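Local coordinates for vascular protein tyrosine phosphatase 1 (Rattus norvegicus, PDB 3I36), which probably hydrolyses phosphotyrosine in proteins to tyrosine and phosphate, through the receptor-type tyrosine phosphatase catalytic domain present here, at residues A[203-208]-A[218-223]. Residues are numbered along the deposited sequence; the frame is centred on the assembly and turned at random.
Sequences FHFTSW and DLLINF
Residues 218-223, the first turns of helix 218-231, run nearly antiparallel to 203-205, the end of strand 196-205; the axes of these short segments come within 10.5 Å. The buried contact between them is carried mainly by Leu220 and Phe223 of the helix and by Phe203, Phe205 and Trp208. At the first turn Leu219 brings its carbonyl O to the edge of the Phe205 ring, near the ring plane; the same O accepts the helical bond from Phe223 N.

Leu220, with CG anti to its backbone N (chi1 -172°), splits its two methyls between two aromatic rings. CD1 sits over the centre of one face of Phe205, 3.8 Å from the ring centroid, a well-centred CH-pi contact, while Ser207 OG lies above the opposite face, toward the rim. CD2 reaches CZ3 of Trp208 at 3.5 Å, on an indole that also makes a cation-pi contact with the probably substrate-binding Arg250.

One turn on, Phe223, also anti (chi1 173°), extends its ring toward the strand. Phe205 turns its edge to the face of this ring in a T-shaped pair, with centroids 5.0 Å apart and planes at 65°; Phe205 CD2 comes within 3.6 Å of Phe223 CG. The tip of Phe223 presses on the strand itself, CZ lying 3.4 Å from Phe203 CB.

Helix 218-231 is thereby anchored on the central sheet of the tyrosine phosphatase fold, and the connection from strand 196-205 holds the WPD loop, which begins at Trp208 and includes Asp210, a probable substrate-binding residue.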
loop_
_atom_site.group_PDB
_atom_site.type_symbol
_atom_site.label_atom_id
_atom_site.label_comp_id
_atom_site.label_asym_id
_atom_site.label_seq_id
_atom_site.Cartn_x
_atom_site.Cartn_y
_atom_site.Cartn_z
ATOM N N PHE A 203 4.694 -9.358 -3.918
ATOM C CA PHE A 203 3.401 -10.013 -3.874
ATOM C C PHE A 203 2.513 -9.266 -4.825
ATOM O O PHE A 203 2.084 -8.150 -4.547
ATOM C CB PHE A 203 2.853 -9.965 -2.458
ATOM C CG PHE A 203 3.745 -10.645 -1.460
ATOM C CD1 PHE A 203 3.536 -11.971 -1.108
ATOM C CD2 PHE A 203 4.824 -9.977 -0.919
ATOM C CE1 PHE A 203 4.365 -12.598 -0.196
ATOM C CE2 PHE A 203 5.657 -10.595 -0.015
ATOM C CZ PHE A 203 5.424 -11.908 0.353
ATOM N N HIS A 204 2.269 -9.880 -5.969
ATOM C CA HIS A 204 1.498 -9.235 -7.000
ATOM C C HIS A 204 0.079 -9.765 -6.986
ATOM O O HIS A 204 -0.196 -10.854 -7.483
ATOM C CB HIS A 204 2.131 -9.459 -8.368
ATOM C CG HIS A 204 1.548 -8.588 -9.430
ATOM N ND1 HIS A 204 2.077 -8.496 -10.697
ATOM C CD2 HIS A 204 0.497 -7.735 -9.395
ATOM C CE1 HIS A 204 1.357 -7.646 -11.410
ATOM N NE2 HIS A 204 0.399 -7.163 -10.639
ATOM N N PHE A 205 -0.814 -8.994 -6.376
ATOM C CA PHE A 205 -2.226 -9.314 -6.369
ATOM C C PHE A 205 -2.760 -8.897 -7.721
ATOM O O PHE A 205 -2.868 -7.709 -8.015
ATOM C CB PHE A 205 -2.930 -8.516 -5.291
ATOM C CG PHE A 205 -4.302 -9.015 -4.973
ATOM C CD1 PHE A 205 -5.420 -8.360 -5.463
ATOM C CD2 PHE A 205 -4.473 -10.151 -4.190
ATOM C CE1 PHE A 205 -6.694 -8.816 -5.165
ATOM C CE2 PHE A 205 -5.736 -10.610 -3.881
ATOM C CZ PHE A 205 -6.855 -9.940 -4.373
ATOM N N THR A 206 -3.088 -9.874 -8.552
ATOM C CA THR A 206 -3.450 -9.569 -9.925
ATOM C C THR A 206 -4.952 -9.609 -10.131
ATOM O O THR A 206 -5.441 -9.316 -11.223
ATOM C CB THR A 206 -2.843 -10.597 -10.872
ATOM O OG1 THR A 206 -3.230 -11.906 -10.436
ATOM C CG2 THR A 206 -1.332 -10.498 -10.860
ATOM N N SER A 207 -5.683 -9.969 -9.085
ATOM C CA SER A 207 -7.087 -10.306 -9.247
ATOM C C SER A 207 -8.055 -9.300 -8.640
ATOM O O SER A 207 -9.226 -9.589 -8.475
ATOM C CB SER A 207 -7.363 -11.708 -8.699
ATOM O OG SER A 207 -6.991 -11.804 -7.340
ATOM N N TRP A 208 -7.585 -8.109 -8.316
ATOM C CA TRP A 208 -8.516 -7.079 -7.915
ATOM C C TRP A 208 -9.373 -6.733 -9.134
ATOM O O TRP A 208 -8.841 -6.529 -10.223
ATOM C CB TRP A 208 -7.756 -5.845 -7.455
ATOM C CG TRP A 208 -8.585 -4.937 -6.635
ATOM C CD1 TRP A 208 -9.645 -4.196 -7.054
ATOM C CD2 TRP A 208 -8.427 -4.667 -5.239
ATOM N NE1 TRP A 208 -10.160 -3.476 -6.002
ATOM C CE2 TRP A 208 -9.422 -3.739 -4.880
ATOM C CE3 TRP A 208 -7.531 -5.112 -4.258
ATOM C CZ2 TRP A 208 -9.560 -3.261 -3.575
ATOM C CZ3 TRP A 208 -7.661 -4.630 -2.974
ATOM C CH2 TRP A 208 -8.671 -3.718 -2.641
ATOM N N ASP A 218 -11.836 -13.064 1.425
ATOM C CA ASP A 218 -10.917 -14.110 1.855
ATOM C C ASP A 218 -9.606 -14.110 1.074
ATOM O O ASP A 218 -8.542 -14.307 1.654
ATOM C CB ASP A 218 -11.581 -15.499 1.828
ATOM C CG ASP A 218 -12.311 -15.776 0.535
ATOM O OD1 ASP A 218 -12.168 -14.990 -0.423
ATOM O OD2 ASP A 218 -13.034 -16.795 0.478
ATOM N N LEU A 219 -9.674 -13.872 -0.230
ATOM C CA LEU A 219 -8.474 -13.954 -1.045
ATOM C C LEU A 219 -7.504 -12.843 -0.681
ATOM O O LEU A 219 -6.306 -13.084 -0.513
ATOM C CB LEU A 219 -8.804 -13.906 -2.531
ATOM C CG LEU A 219 -9.458 -15.209 -2.999
ATOM C CD1 LEU A 219 -10.030 -15.062 -4.398
ATOM C CD2 LEU A 219 -8.433 -16.331 -2.941
ATOM N N LEU A 220 -8.011 -11.620 -0.558
ATOM C CA LEU A 220 -7.135 -10.529 -0.198
ATOM C C LEU A 220 -6.587 -10.745 1.206
ATOM O O LEU A 220 -5.429 -10.431 1.488
ATOM C CB LEU A 220 -7.859 -9.195 -0.293
ATOM C CG LEU A 220 -6.984 -7.956 -0.119
ATOM C CD1 LEU A 220 -5.919 -7.892 -1.208
ATOM C CD2 LEU A 220 -7.854 -6.731 -0.166
ATOM N N ILE A 221 -7.423 -11.276 2.093
ATOM C CA ILE A 221 -6.981 -11.539 3.457
ATOM C C ILE A 221 -5.920 -12.640 3.481
ATOM O O ILE A 221 -4.911 -12.516 4.169
ATOM C CB ILE A 221 -8.158 -11.889 4.376
ATOM C CG1 ILE A 221 -9.005 -10.642 4.641
ATOM C CG2 ILE A 221 -7.654 -12.501 5.680
ATOM C CD1 ILE A 221 -10.415 -10.940 5.143
ATOM N N ASN A 222 -6.138 -13.713 2.722
ATOM C CA ASN A 222 -5.143 -14.768 2.604
ATOM C C ASN A 222 -3.847 -14.250 1.992
ATOM O O ASN A 222 -2.756 -14.655 2.382
ATOM C CB ASN A 222 -5.698 -15.928 1.778
ATOM C CG ASN A 222 -6.846 -16.633 2.470
ATOM O OD1 ASN A 222 -6.981 -16.575 3.694
ATOM N ND2 ASN A 222 -7.681 -17.309 1.686
ATOM N N PHE A 223 -3.983 -13.353 1.023
ATOM C CA PHE A 223 -2.838 -12.724 0.383
ATOM C C PHE A 223 -2.085 -11.907 1.429
ATOM O O PHE A 223 -0.859 -11.992 1.523
ATOM C CB PHE A 223 -3.347 -11.842 -0.747
ATOM C CG PHE A 223 -2.312 -10.999 -1.399
ATOM C CD1 PHE A 223 -1.502 -11.519 -2.391
ATOM C CD2 PHE A 223 -2.194 -9.658 -1.077
ATOM C CE1 PHE A 223 -0.582 -10.717 -3.034
ATOM C CE2 PHE A 223 -1.264 -8.856 -1.715
ATOM C CZ PHE A 223 -0.459 -9.393 -2.700
#